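Local coordinates for rhamnonate dehydratase (Gibberella zeae PH-1, PDB 3FXG), which probably catalyses the magnesium-dependent dehydration of rhamnonate to a 2-keto-3-deoxy sugar acid, as a member of the enolase superfamily, at residues Gly26-Val31 / Asp298-Gly303; Ala159-Leu164 / Pro339-Gln344; Leu164-Thr169 / Pro368-Gly373; Lys177-Trp182 / Lys354-Val359; Pro324-Pro329 / Phe343-Ala348. All coordinates share one frame; numbering follows the deposited sequence.

Contact 1: Gly26-Val31 / Asp298-Gly303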
# COMPACT_ATOMS: atom_id res chain seq x y z
N GLY A 26 1.61 37.21 -25.52
CA GLY A 26 1.54 35.86 -24.99
C GLY A 26 0.18 35.18 -24.86
O GLY A 26 0.14 33.96 -24.71
N ASP A 27 -0.91 35.93 -24.91
CA ASP A 27 -2.23 35.31 -24.78
C ASP A 27 -2.67 34.65 -26.09
O ASP A 27 -3.26 35.30 -26.96
CB ASP A 27 -3.28 36.35 -24.35
CG ASP A 27 -4.59 35.70 -23.91
OD1 ASP A 27 -4.79 34.50 -24.21
OD2 ASP A 27 -5.41 36.40 -23.29
N TYR A 28 -2.40 33.36 -26.20
CA TYR A 28 -2.73 32.56 -27.38
C TYR A 28 -4.19 32.66 -27.84
O TYR A 28 -4.47 32.61 -29.03
CB TYR A 28 -2.47 31.08 -27.12
CG TYR A 28 -1.15 30.74 -26.46
CD1 TYR A 28 0.05 30.77 -27.18
CD2 TYR A 28 -1.11 30.33 -25.13
CE1 TYR A 28 1.25 30.39 -26.58
CE2 TYR A 28 0.08 29.96 -24.52
CZ TYR A 28 1.25 29.99 -25.25
OH TYR A 28 2.42 29.58 -24.65
N HIS A 29 -5.11 32.78 -26.88
CA HIS A 29 -6.53 32.80 -27.21
C HIS A 29 -7.19 34.16 -27.39
O HIS A 29 -8.39 34.23 -27.64
CB HIS A 29 -7.29 31.97 -26.18
CG HIS A 29 -6.62 30.68 -25.85
ND1 HIS A 29 -5.77 30.54 -24.77
CD2 HIS A 29 -6.60 29.49 -26.50
CE1 HIS A 29 -5.26 29.32 -24.77
NE2 HIS A 29 -5.75 28.66 -25.81
N ASN A 30 -6.42 35.23 -27.25
CA ASN A 30 -6.97 36.56 -27.43
C ASN A 30 -6.74 36.91 -28.90
O ASN A 30 -5.91 37.75 -29.23
CB ASN A 30 -6.26 37.57 -26.53
CG ASN A 30 -6.83 38.97 -26.66
OD1 ASN A 30 -8.05 39.15 -26.62
ND2 ASN A 30 -5.96 39.96 -26.82
N VAL A 31 -7.50 36.25 -29.77
CA VAL A 31 -7.38 36.47 -31.21
C VAL A 31 -8.67 36.93 -31.88
O VAL A 31 -9.73 36.96 -31.26
CB VAL A 31 -6.89 35.18 -31.91
CG1 VAL A 31 -5.53 34.78 -31.37
CG2 VAL A 31 -7.90 34.06 -31.69
N ASP A 298 3.54 25.26 -19.28
CA ASP A 298 3.66 26.41 -20.17
C ASP A 298 4.67 27.29 -19.44
O ASP A 298 4.45 27.65 -18.28
CB ASP A 298 2.32 27.14 -20.31
CG ASP A 298 2.39 28.30 -21.29
OD1 ASP A 298 3.19 29.24 -21.05
OD2 ASP A 298 1.67 28.27 -22.31
N VAL A 299 5.78 27.61 -20.09
CA VAL A 299 6.83 28.39 -19.47
C VAL A 299 6.39 29.78 -19.01
O VAL A 299 6.98 30.34 -18.09
CB VAL A 299 8.05 28.54 -20.41
CG1 VAL A 299 7.69 29.41 -21.59
CG2 VAL A 299 9.23 29.12 -19.65
N MSE A 300 5.37 30.33 -19.65
CA MSE A 300 4.87 31.65 -19.28
C MSE A 300 3.85 31.57 -18.15
O MSE A 300 3.40 32.61 -17.65
CB MSE A 300 4.24 32.34 -20.49
CG MSE A 300 5.24 32.78 -21.56
SE MSE A 300 4.34 33.50 -23.13
CE MSE A 300 3.83 31.83 -23.92
N TRP A 301 3.50 30.36 -17.72
CA TRP A 301 2.50 30.20 -16.68
C TRP A 301 2.95 29.51 -15.39
O TRP A 301 2.58 29.95 -14.29
CB TRP A 301 1.28 29.44 -17.22
CG TRP A 301 0.68 29.97 -18.50
CD1 TRP A 301 0.92 31.18 -19.09
CD2 TRP A 301 -0.28 29.30 -19.33
NE1 TRP A 301 0.16 31.31 -20.24
CE2 TRP A 301 -0.58 30.17 -20.41
CE3 TRP A 301 -0.92 28.05 -19.28
CZ2 TRP A 301 -1.50 29.83 -21.42
CZ3 TRP A 301 -1.83 27.71 -20.28
CH2 TRP A 301 -2.11 28.60 -21.33
N LEU A 302 3.73 28.43 -15.51
CA LEU A 302 4.15 27.63 -14.36
C LEU A 302 5.03 28.29 -13.30
O LEU A 302 5.07 27.82 -12.16
CB LEU A 302 4.85 26.34 -14.81
CG LEU A 302 6.38 26.38 -14.86
CD1 LEU A 302 6.94 24.97 -14.80
CD2 LEU A 302 6.84 27.10 -16.11
N GLY A 303 5.73 29.35 -13.67
CA GLY A 303 6.60 30.03 -12.72
C GLY A 303 7.81 30.67 -13.39
O GLY A 303 8.48 31.52 -12.81
O HOH W 1 0.98 33.20 -21.99
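Tyr-28 meets Asp-298, Met-300 and Trp-301 with the far end of its ring. Its CE2 rests 3.5 Å from Trp-301 CZ2, the indole atom lying at the phenol edge. The ring planes are 65° apart, an oblique pairing. The phenol and the carboxylate of Asp-298 reach tip to tip, and Tyr-28 OH probably donates to Asp-298 OD2. The model sets that OH too near the methyl of selenomethionine Met-300, so both the place of the hydroxyl and the bond are less sure. Gly-26 O sits above the centre of the Tyr-28 ring. It also accepts from a water, whose oxygen takes a hydrogen from Trp-301 NE1 at 2.7 Å. The contact joins a loop after strand 11-19 to the loop after barrel strand 294-295, and so brings the capping region onto the enolase-type barrel. Asp-298 OD2 also hydrogen-bonds to His-325 ND1, a pairing that resembles the His-Asp pair of mandelate racemase relatives, and His-325 lies against the rings of Tyr-28 and Trp-301. Behind this layer Asp-298 is held by an Asx turn. With CG anti to the backbone N (chi1 -177°), its OD1 accepts from Met-300 N at 2.8 Å.

Contact 2: Ala159-Leu164 / Pro339-Gln344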
# COMPACT_ATOMS: atom_id res chain seq x y z
N ALA A 159 23.39 22.98 -25.87
CA ALA A 159 22.53 22.27 -26.80
C ALA A 159 22.69 20.76 -26.66
O ALA A 159 23.78 20.23 -26.84
CB ALA A 159 22.86 22.70 -28.24
N THR A 160 21.60 20.09 -26.32
CA THR A 160 21.62 18.64 -26.19
C THR A 160 21.25 18.03 -27.54
O THR A 160 21.29 16.82 -27.73
CB THR A 160 20.65 18.14 -25.10
OG1 THR A 160 19.35 18.69 -25.33
CG2 THR A 160 21.15 18.56 -23.72
N LYS A 161 20.88 18.91 -28.47
CA LYS A 161 20.53 18.53 -29.83
C LYS A 161 20.71 19.76 -30.71
O LYS A 161 20.60 20.89 -30.23
CB LYS A 161 19.08 18.02 -29.91
CG LYS A 161 18.05 18.93 -29.27
CD LYS A 161 16.70 18.24 -29.22
CE LYS A 161 15.91 18.68 -28.00
NZ LYS A 161 16.68 18.44 -26.75
N GLU A 162 21.01 19.54 -31.98
CA GLU A 162 21.22 20.67 -32.89
C GLU A 162 19.96 21.02 -33.67
O GLU A 162 19.90 22.05 -34.34
CB GLU A 162 22.37 20.35 -33.84
CG GLU A 162 23.70 20.16 -33.13
CD GLU A 162 24.17 21.43 -32.43
OE1 GLU A 162 24.67 21.32 -31.28
OE2 GLU A 162 24.06 22.52 -33.02
N ARG A 163 18.96 20.15 -33.57
CA ARG A 163 17.70 20.37 -34.27
C ARG A 163 16.52 20.09 -33.34
O ARG A 163 16.55 19.13 -32.57
CB ARG A 163 17.63 19.48 -35.50
CG ARG A 163 16.28 19.42 -36.18
CD ARG A 163 16.40 18.77 -37.55
NE ARG A 163 15.10 18.38 -38.09
CZ ARG A 163 14.85 18.24 -39.38
NH1 ARG A 163 15.81 18.47 -40.27
NH2 ARG A 163 13.64 17.87 -39.79
N LEU A 164 15.50 20.93 -33.42
CA LEU A 164 14.30 20.77 -32.60
C LEU A 164 13.14 20.39 -33.51
O LEU A 164 12.75 21.17 -34.37
CB LEU A 164 13.97 22.08 -31.88
CG LEU A 164 13.78 22.05 -30.36
CD1 LEU A 164 13.21 23.40 -29.92
CD2 LEU A 164 12.83 20.93 -29.95
N PRO A 339 18.17 17.11 -21.14
CA PRO A 339 18.30 15.71 -21.54
C PRO A 339 16.97 15.02 -21.79
O PRO A 339 16.91 14.03 -22.53
CB PRO A 339 19.07 15.09 -20.37
CG PRO A 339 18.59 15.89 -19.20
CD PRO A 339 18.62 17.30 -19.75
N ASN A 340 15.90 15.53 -21.18
CA ASN A 340 14.58 14.92 -21.31
C ASN A 340 13.51 15.82 -21.95
O ASN A 340 12.36 15.85 -21.49
CB ASN A 340 14.10 14.46 -19.93
CG ASN A 340 13.95 15.61 -18.95
OD1 ASN A 340 14.74 16.56 -18.96
ND2 ASN A 340 12.94 15.52 -18.08
N THR A 341 13.88 16.53 -23.01
CA THR A 341 12.96 17.42 -23.72
C THR A 341 13.12 17.07 -25.20
O THR A 341 13.76 17.80 -25.96
CB THR A 341 13.33 18.89 -23.45
OG1 THR A 341 14.74 19.08 -23.64
CG2 THR A 341 12.98 19.27 -22.02
N PRO A 342 12.52 15.95 -25.63
CA PRO A 342 12.52 15.37 -26.98
C PRO A 342 12.02 16.16 -28.18
O PRO A 342 12.56 16.03 -29.28
CB PRO A 342 11.74 14.07 -26.79
CG PRO A 342 10.72 14.46 -25.79
CD PRO A 342 11.54 15.24 -24.78
N PHE A 343 10.98 16.96 -28.00
CA PHE A 343 10.45 17.72 -29.11
C PHE A 343 9.64 18.91 -28.64
O PHE A 343 9.54 19.17 -27.44
CB PHE A 343 9.61 16.82 -30.02
CG PHE A 343 8.68 15.90 -29.28
CD1 PHE A 343 7.48 16.36 -28.77
CD2 PHE A 343 9.03 14.57 -29.08
CE1 PHE A 343 6.63 15.51 -28.06
CE2 PHE A 343 8.18 13.70 -28.38
CZ PHE A 343 6.98 14.19 -27.87
N GLN A 344 9.05 19.62 -29.59
CA GLN A 344 8.30 20.82 -29.28
C GLN A 344 6.95 20.91 -29.96
O GLN A 344 6.73 20.36 -31.03
CB GLN A 344 9.15 22.03 -29.67
CG GLN A 344 8.41 23.34 -29.62
CD GLN A 344 8.58 24.05 -28.30
OE1 GLN A 344 7.74 24.85 -27.90
NE2 GLN A 344 9.69 23.79 -27.63
O HOH W 2 16.35 16.30 -24.98
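Lys-161 turns its CG between the backbone N and the carbonyl carbon (chi1 50°), and the chain bends again at its end (chi4 -56°), which brings NZ to Thr-341. Thr-341 sets OG1 in the same way (chi1 48°), and the two side chains cross at about a right angle. The contact lies where the barrel of the enolase fold closes. Segment 159-164 leads into strand 163-169, and segment 339-344 leads from helix 329-335 into the parallel neighbour, strand 344-347. Lys-161 NZ gives a weak hydrogen bond to Thr-341 O at 3.1 Å and another weak one to Thr-160 OG1 at 3.0 Å. Its stronger protein partner is Gln-335 O, at the end of helix 329-335, which also accepts from Thr-341 OG1. Thr-160 OG1 hydrogen-bonds to Gln-338 O and Ile-336 O. NZ thus has oxygens from the helix end, from loop 339-344 and from its own neighbour Thr-160 around it. A water joins the segments as well: it accepts from Lys-161 NZ at 2.8 Å and from Thr-341 N at 3.2 Å. Beside Thr-160, Asn-110 of a second subunit packs on the same turn. The other end of the contact is apolar. There Leu-164 crosses Gln-344 obliquely, with its CD2 touching Gln-344 CB at 3.9 Å.

Contact 3: Leu164-Thr169 / Pro368-Gly373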
# COMPACT_ATOMS: atom_id res chain seq x y z
N LEU A 164 15.50 20.93 -33.42
CA LEU A 164 14.30 20.77 -32.60
C LEU A 164 13.14 20.39 -33.51
O LEU A 164 12.75 21.17 -34.37
CB LEU A 164 13.97 22.08 -31.88
CG LEU A 164 13.78 22.05 -30.36
CD1 LEU A 164 13.21 23.40 -29.92
CD2 LEU A 164 12.83 20.93 -29.95
N ASP A 165 12.61 19.18 -33.33
CA ASP A 165 11.49 18.71 -34.14
C ASP A 165 10.15 19.07 -33.49
O ASP A 165 9.97 18.94 -32.28
CB ASP A 165 11.59 17.20 -34.35
CG ASP A 165 12.80 16.81 -35.17
OD1 ASP A 165 12.95 17.34 -36.29
OD2 ASP A 165 13.61 15.99 -34.69
N PHE A 166 9.21 19.52 -34.32
CA PHE A 166 7.89 19.94 -33.85
C PHE A 166 6.74 19.08 -34.35
O PHE A 166 6.82 18.44 -35.40
CB PHE A 166 7.56 21.36 -34.34
CG PHE A 166 8.40 22.44 -33.74
CD1 PHE A 166 7.80 23.48 -33.03
CD2 PHE A 166 9.78 22.48 -33.94
CE1 PHE A 166 8.56 24.54 -32.54
CE2 PHE A 166 10.54 23.53 -33.44
CZ PHE A 166 9.93 24.57 -32.74
N TYR A 167 5.66 19.08 -33.58
CA TYR A 167 4.43 18.41 -33.98
C TYR A 167 3.50 19.62 -34.07
O TYR A 167 3.74 20.64 -33.41
CB TYR A 167 3.97 17.37 -32.95
CG TYR A 167 3.48 17.89 -31.62
CD1 TYR A 167 2.17 18.34 -31.47
CD2 TYR A 167 4.31 17.86 -30.50
CE1 TYR A 167 1.70 18.75 -30.22
CE2 TYR A 167 3.85 18.27 -29.25
CZ TYR A 167 2.54 18.71 -29.12
OH TYR A 167 2.07 19.09 -27.89
N CYS A 168 2.46 19.55 -34.88
CA CYS A 168 1.58 20.69 -35.04
C CYS A 168 0.20 20.51 -34.43
O CYS A 168 -0.48 19.52 -34.71
CB CYS A 168 1.45 21.01 -36.54
SG CYS A 168 0.49 22.49 -36.92
N THR A 169 -0.20 21.47 -33.60
CA THR A 169 -1.51 21.44 -32.96
C THR A 169 -2.47 22.30 -33.77
O THR A 169 -2.25 23.49 -33.95
CB THR A 169 -1.46 21.98 -31.52
OG1 THR A 169 -0.51 21.21 -30.76
CG2 THR A 169 -2.82 21.89 -30.85
N PRO A 368 11.49 33.15 -34.61
CA PRO A 368 11.84 32.00 -35.44
C PRO A 368 10.62 31.08 -35.52
O PRO A 368 10.05 30.72 -34.50
CB PRO A 368 13.01 31.37 -34.68
CG PRO A 368 12.67 31.67 -33.25
CD PRO A 368 12.21 33.12 -33.32
N ILE A 369 10.22 30.72 -36.73
CA ILE A 369 9.04 29.87 -36.92
C ILE A 369 9.35 28.57 -37.64
O ILE A 369 10.08 28.55 -38.63
CB ILE A 369 7.95 30.65 -37.68
CG1 ILE A 369 7.52 31.87 -36.86
CG2 ILE A 369 6.75 29.75 -37.95
CD1 ILE A 369 6.61 32.82 -37.60
N PRO A 370 8.79 27.45 -37.16
CA PRO A 370 9.02 26.14 -37.77
C PRO A 370 8.19 25.88 -39.02
O PRO A 370 7.37 24.96 -39.06
CB PRO A 370 8.67 25.18 -36.63
CG PRO A 370 7.52 25.86 -35.99
CD PRO A 370 7.98 27.31 -35.93
N THR A 371 8.41 26.69 -40.05
CA THR A 371 7.70 26.54 -41.32
C THR A 371 7.93 25.17 -41.95
O THR A 371 7.10 24.68 -42.72
CB THR A 371 8.13 27.64 -42.32
OG1 THR A 371 7.69 28.92 -41.83
CG2 THR A 371 7.52 27.40 -43.68
N LYS A 372 9.07 24.56 -41.64
CA LYS A 372 9.42 23.24 -42.17
C LYS A 372 9.25 22.14 -41.12
O LYS A 372 9.69 21.02 -41.32
CB LYS A 372 10.87 23.23 -42.66
CG LYS A 372 11.19 24.22 -43.77
CD LYS A 372 12.68 24.17 -44.09
CE LYS A 372 13.06 25.17 -45.17
NZ LYS A 372 12.80 26.58 -44.75
N GLY A 373 8.62 22.48 -40.00
CA GLY A 373 8.40 21.49 -38.95
C GLY A 373 9.57 21.31 -37.99
O GLY A 373 9.57 20.37 -37.20
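Pro-370 packs over one face of the Phe-166 ring. Phe-166 CG stands beside the backbone N and anti to the carbonyl carbon, and this chi1 of -67° puts CG on the side of the loop. Pro-370 CB sits over the ring centre at 3.8 Å, only 4° off the normal, a CH-pi contact. The neighbouring Pro-370 CG lies over the same face, toward the CD1 and CE1 rim, 3.8 Å from Phe-166 CD1. The two side chains cross at about a right angle. Leu-164 O is in the plane of the ring, at its edge. One backbone bond adds to this packing: Phe-166 N donates to Gly-373 O at 3.0 Å, nearly straight at 160°. Gly-373 holds a positive phi. Tyr-346 touches both side chains, and the Tyr-332 ring meets Phe-166. The type I turn from Pro-370 to Gly-373 leads into strand 374-376, which pairs antiparallel with strand 163-169, the first strand of the enolase-type barrel.

Contact 4: Lys177-Trp182 / Lys354-Val359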
# COMPACT_ATOMS: atom_id res chain seq x y z
N LYS A 177 1.32 17.45 -41.62
CA LYS A 177 2.09 16.43 -42.31
C LYS A 177 2.80 17.02 -43.54
O LYS A 177 3.99 16.80 -43.75
CB LYS A 177 1.17 15.29 -42.74
CG LYS A 177 1.84 14.16 -43.51
CD LYS A 177 0.81 13.11 -43.89
CE LYS A 177 1.43 11.97 -44.68
NZ LYS A 177 0.39 10.98 -45.07
N ALA A 178 2.06 17.79 -44.33
CA ALA A 178 2.61 18.41 -45.53
C ALA A 178 3.72 19.41 -45.23
O ALA A 178 4.70 19.51 -45.98
CB ALA A 178 1.49 19.09 -46.32
N MSE A 179 3.58 20.15 -44.13
CA MSE A 179 4.58 21.15 -43.75
C MSE A 179 5.85 20.60 -43.12
O MSE A 179 6.80 21.34 -42.89
CB MSE A 179 3.95 22.19 -42.83
CG MSE A 179 2.85 23.00 -43.48
SE MSE A 179 2.30 24.49 -42.39
CE MSE A 179 0.95 23.60 -41.32
N GLY A 180 5.87 19.30 -42.83
CA GLY A 180 7.06 18.70 -42.25
C GLY A 180 7.02 18.37 -40.77
O GLY A 180 8.01 17.86 -40.23
N PHE A 181 5.91 18.66 -40.10
CA PHE A 181 5.79 18.34 -38.68
C PHE A 181 5.72 16.82 -38.54
O PHE A 181 5.18 16.15 -39.43
CB PHE A 181 4.53 19.00 -38.10
CG PHE A 181 4.62 20.50 -38.03
CD1 PHE A 181 5.22 21.13 -36.94
CD2 PHE A 181 4.14 21.29 -39.07
CE1 PHE A 181 5.34 22.52 -36.89
CE2 PHE A 181 4.26 22.68 -39.03
CZ PHE A 181 4.86 23.30 -37.94
N TRP A 182 6.27 16.28 -37.46
CA TRP A 182 6.27 14.83 -37.28
C TRP A 182 4.93 14.24 -36.86
O TRP A 182 4.70 13.04 -37.02
CB TRP A 182 7.36 14.38 -36.29
CG TRP A 182 7.18 14.78 -34.84
CD1 TRP A 182 7.73 15.85 -34.20
CD2 TRP A 182 6.41 14.08 -33.85
NE1 TRP A 182 7.36 15.86 -32.88
CE2 TRP A 182 6.54 14.79 -32.63
CE3 TRP A 182 5.61 12.92 -33.87
CZ2 TRP A 182 5.91 14.38 -31.45
CZ3 TRP A 182 4.99 12.52 -32.69
CH2 TRP A 182 5.14 13.25 -31.49
N LYS A 354 -3.88 25.90 -41.39
CA LYS A 354 -3.18 25.31 -42.53
C LYS A 354 -1.81 25.91 -42.80
O LYS A 354 -1.12 25.50 -43.73
CB LYS A 354 -4.06 25.44 -43.79
CG LYS A 354 -5.41 24.74 -43.65
CD LYS A 354 -6.21 24.77 -44.94
CE LYS A 354 -7.53 24.04 -44.77
NZ LYS A 354 -8.33 24.01 -46.03
N SER A 355 -1.40 26.87 -41.98
CA SER A 355 -0.09 27.50 -42.15
C SER A 355 0.45 27.93 -40.80
O SER A 355 -0.29 28.01 -39.82
CB SER A 355 -0.20 28.71 -43.08
OG SER A 355 -1.08 29.69 -42.55
N VAL A 356 1.75 28.21 -40.74
CA VAL A 356 2.39 28.62 -39.50
C VAL A 356 2.69 30.11 -39.50
O VAL A 356 3.29 30.64 -40.43
CB VAL A 356 3.70 27.84 -39.25
CG1 VAL A 356 3.43 26.35 -39.24
CG2 VAL A 356 4.72 28.18 -40.32
N LEU A 357 2.25 30.79 -38.44
CA LEU A 357 2.46 32.22 -38.28
C LEU A 357 3.07 32.47 -36.90
O LEU A 357 3.01 31.60 -36.03
CB LEU A 357 1.13 32.97 -38.42
CG LEU A 357 0.40 32.80 -39.76
CD1 LEU A 357 -0.94 33.52 -39.71
CD2 LEU A 357 1.26 33.36 -40.89
N PRO A 358 3.66 33.65 -36.68
CA PRO A 358 4.28 33.97 -35.39
C PRO A 358 3.34 33.70 -34.21
O PRO A 358 2.16 34.03 -34.27
CB PRO A 358 4.60 35.46 -35.52
CG PRO A 358 4.91 35.59 -36.99
CD PRO A 358 3.80 34.78 -37.63
N VAL A 359 3.87 33.09 -33.15
CA VAL A 359 3.06 32.78 -31.98
C VAL A 359 2.60 34.05 -31.27
O VAL A 359 1.49 34.12 -30.76
CB VAL A 359 3.84 31.91 -30.96
CG1 VAL A 359 4.36 30.65 -31.63
CG2 VAL A 359 4.98 32.70 -30.36
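Met-179 and Phe-181 close on Val-356 from a helix end. Helix 173-179 is the short connection between the parallel strands 163-169 and 184-187, in a beta-alpha-beta unit of the enolase-type barrel. It finishes in a Schellman motif, with Gly-180 at positive phi (105°). Met-179 and Phe-181, on either side of the glycine, both point toward segment 354-359. The tight part is where the side chains meet. Phe-181 and Val-356 come tip to tip, and Val-356 CG1 touches the ring edge at Phe-181 CZ, 3.6 Å away. The same methyl meets the selenium of selenomethionine Met-179, with SE to Val-356 CG1 at 3.8 Å. Val-356 turns CG1 anti to its carbonyl carbon (chi1 -57°), which brings this branch between its two partners. Phe-166 and Tyr-346 pack against Phe-181, so Phe-181 is buried, while Met-179 and Val-356 lie nearer the surface. The outer side is looser. Lys-354 and Ser-355 start their side chains away from segment 177-182, and Lys-354 is exposed. They meet Met-179 through their backbone atoms. Met-179 SE lies 3.9 Å from Ser-355 CA. The bent end of the Met-179 chain (chi3 -87°) brings CE to within 3.7 Å of Lys-354 O.

Contact 5: Pro324-Pro329 / Phe343-Ala348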
# COMPACT_ATOMS: atom_id res chain seq x y z
N PRO A 324 6.90 21.25 -23.11
CA PRO A 324 6.09 22.42 -22.78
C PRO A 324 5.01 22.79 -23.78
O PRO A 324 5.08 22.44 -24.96
CB PRO A 324 7.13 23.53 -22.58
CG PRO A 324 8.29 23.07 -23.41
CD PRO A 324 8.33 21.60 -23.15
N HIS A 325 4.00 23.49 -23.29
CA HIS A 325 2.87 23.93 -24.10
C HIS A 325 3.22 25.19 -24.89
O HIS A 325 3.44 26.25 -24.31
CB HIS A 325 1.67 24.19 -23.19
CG HIS A 325 0.55 24.93 -23.84
ND1 HIS A 325 0.56 26.30 -23.99
CD2 HIS A 325 -0.61 24.50 -24.39
CE1 HIS A 325 -0.55 26.68 -24.60
NE2 HIS A 325 -1.28 25.61 -24.85
N ALA A 326 3.27 25.05 -26.22
CA ALA A 326 3.58 26.16 -27.12
C ALA A 326 4.75 26.98 -26.59
O ALA A 326 5.88 26.49 -26.55
CB ALA A 326 2.35 27.05 -27.29
N SER A 327 4.48 28.22 -26.20
CA SER A 327 5.48 29.13 -25.61
C SER A 327 6.54 29.80 -26.50
O SER A 327 7.29 30.64 -26.01
CB SER A 327 6.18 28.43 -24.44
OG SER A 327 5.25 28.06 -23.44
N GLY A 328 6.61 29.43 -27.77
CA GLY A 328 7.59 30.05 -28.65
C GLY A 328 9.04 29.95 -28.19
O GLY A 328 9.42 28.95 -27.58
N PRO A 329 9.87 30.96 -28.47
CA PRO A 329 11.29 30.97 -28.07
C PRO A 329 11.55 30.65 -26.59
O PRO A 329 12.59 30.09 -26.25
CB PRO A 329 11.74 32.38 -28.45
CG PRO A 329 10.93 32.64 -29.68
CD PRO A 329 9.55 32.15 -29.28
N PHE A 343 10.98 16.96 -28.00
CA PHE A 343 10.45 17.72 -29.11
C PHE A 343 9.64 18.91 -28.64
O PHE A 343 9.54 19.17 -27.44
CB PHE A 343 9.61 16.82 -30.02
CG PHE A 343 8.68 15.90 -29.28
CD1 PHE A 343 7.48 16.36 -28.77
CD2 PHE A 343 9.03 14.57 -29.08
CE1 PHE A 343 6.63 15.51 -28.06
CE2 PHE A 343 8.18 13.70 -28.38
CZ PHE A 343 6.98 14.19 -27.87
N GLN A 344 9.05 19.62 -29.59
CA GLN A 344 8.30 20.82 -29.28
C GLN A 344 6.95 20.91 -29.96
O GLN A 344 6.73 20.36 -31.03
CB GLN A 344 9.15 22.03 -29.67
CG GLN A 344 8.41 23.34 -29.62
CD GLN A 344 8.58 24.05 -28.30
OE1 GLN A 344 7.74 24.85 -27.90
NE2 GLN A 344 9.69 23.79 -27.63
N GLU A 345 6.04 21.63 -29.31
CA GLU A 345 4.71 21.84 -29.86
C GLU A 345 4.64 23.21 -30.53
O GLU A 345 5.27 24.16 -30.09
CB GLU A 345 3.65 21.80 -28.77
CG GLU A 345 2.31 22.39 -29.21
CD GLU A 345 1.27 22.44 -28.11
OE1 GLU A 345 1.62 22.81 -26.97
OE2 GLU A 345 0.09 22.13 -28.40
N TYR A 346 3.89 23.28 -31.62
CA TYR A 346 3.66 24.55 -32.28
C TYR A 346 2.17 24.63 -32.48
O TYR A 346 1.58 23.78 -33.16
CB TYR A 346 4.36 24.65 -33.64
CG TYR A 346 4.47 26.10 -34.05
CD1 TYR A 346 5.46 26.92 -33.50
CD2 TYR A 346 3.54 26.68 -34.92
CE1 TYR A 346 5.53 28.27 -33.80
CE2 TYR A 346 3.60 28.04 -35.23
CZ TYR A 346 4.60 28.83 -34.66
OH TYR A 346 4.68 30.17 -34.94
N LEU A 347 1.55 25.62 -31.86
CA LEU A 347 0.11 25.81 -31.95
C LEU A 347 -0.18 26.59 -33.22
O LEU A 347 0.11 27.78 -33.30
CB LEU A 347 -0.38 26.58 -30.72
CG LEU A 347 -1.88 26.71 -30.45
CD1 LEU A 347 -2.10 27.33 -29.07
CD2 LEU A 347 -2.53 27.57 -31.53
N ALA A 348 -0.75 25.92 -34.22
CA ALA A 348 -1.09 26.56 -35.49
C ALA A 348 -1.89 27.82 -35.21
O ALA A 348 -3.04 27.76 -34.77
CB ALA A 348 -1.89 25.61 -36.37
O HOH W 3 7.01 21.97 -26.58
O HOH W 4 5.56 27.51 -30.12
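Glu-345 reaches from strand 344-347, the last parallel strand of the enolase-type barrel, to the loop 324-329 that precedes helix 329-335. The loop borders the metal site: the nearest side-chain atom of His-325 is about 4 Å from the magnesium ion, which Asp-222, Glu-248 and Glu-275 bind. A direct hydrogen bond runs from Ala-326 N to Glu-345 OE1, 2.9 Å with an angle of 144° at the hydrogen. The N-H comes on the anti side of the carboxylate, 34° out of its plane. An extended chain, with CG anti to the backbone N (chi1 164°), carries the carboxylate there. Its other oxygen, OE2, hydrogen-bonds to Thr-169 OG1 and forms a salt bridge with Lys-185, so both oxygens have protein partners. Two waters add bridges. One gives a hydrogen to Pro-324 O and accepts from Glu-345 N at 2.9 Å. The other accepts from Gly-328 N, at the N-cap of helix 329-335, and donates weakly to Glu-345 O. Within the loop Ser-327 OG donates to His-325 O at 2.7 Å. The rest of this buried contact is packing. Glu-345 OE1 lies 3.8 Å from CD2 of His-325, whose ND1 hydrogen-bonds to Asp-298; ring and carboxylate planes are nearly perpendicular. Farther along the strand, Ala-326 CB and Leu-347 CB meet at 4.4 Å.

In the fold
From the N terminus, contact 1 opens first, at 26-31. Contacts 2, 3 and 4 open at strand 163-169 and helix 173-179, before contact 1 closes at 298-303. Contact 1 therefore crosses all three and ties the capping region to the barrel. Contact 5 opens at 324-329, in series with contact 1, and the two touch through Asp-298 and His-325. Contact 2 closes at 339-344, crossing contacts 3 and 4, and contact 5 at the overlapping 343-348. Contact 4 closes at 354-359 around contact 5, and contact 3 at 368-373 around contact 4. Contacts 2, 3 and 5 tie strands 163-169 and 344-347 to their loops; contact 4 adds the end of helix 173-179.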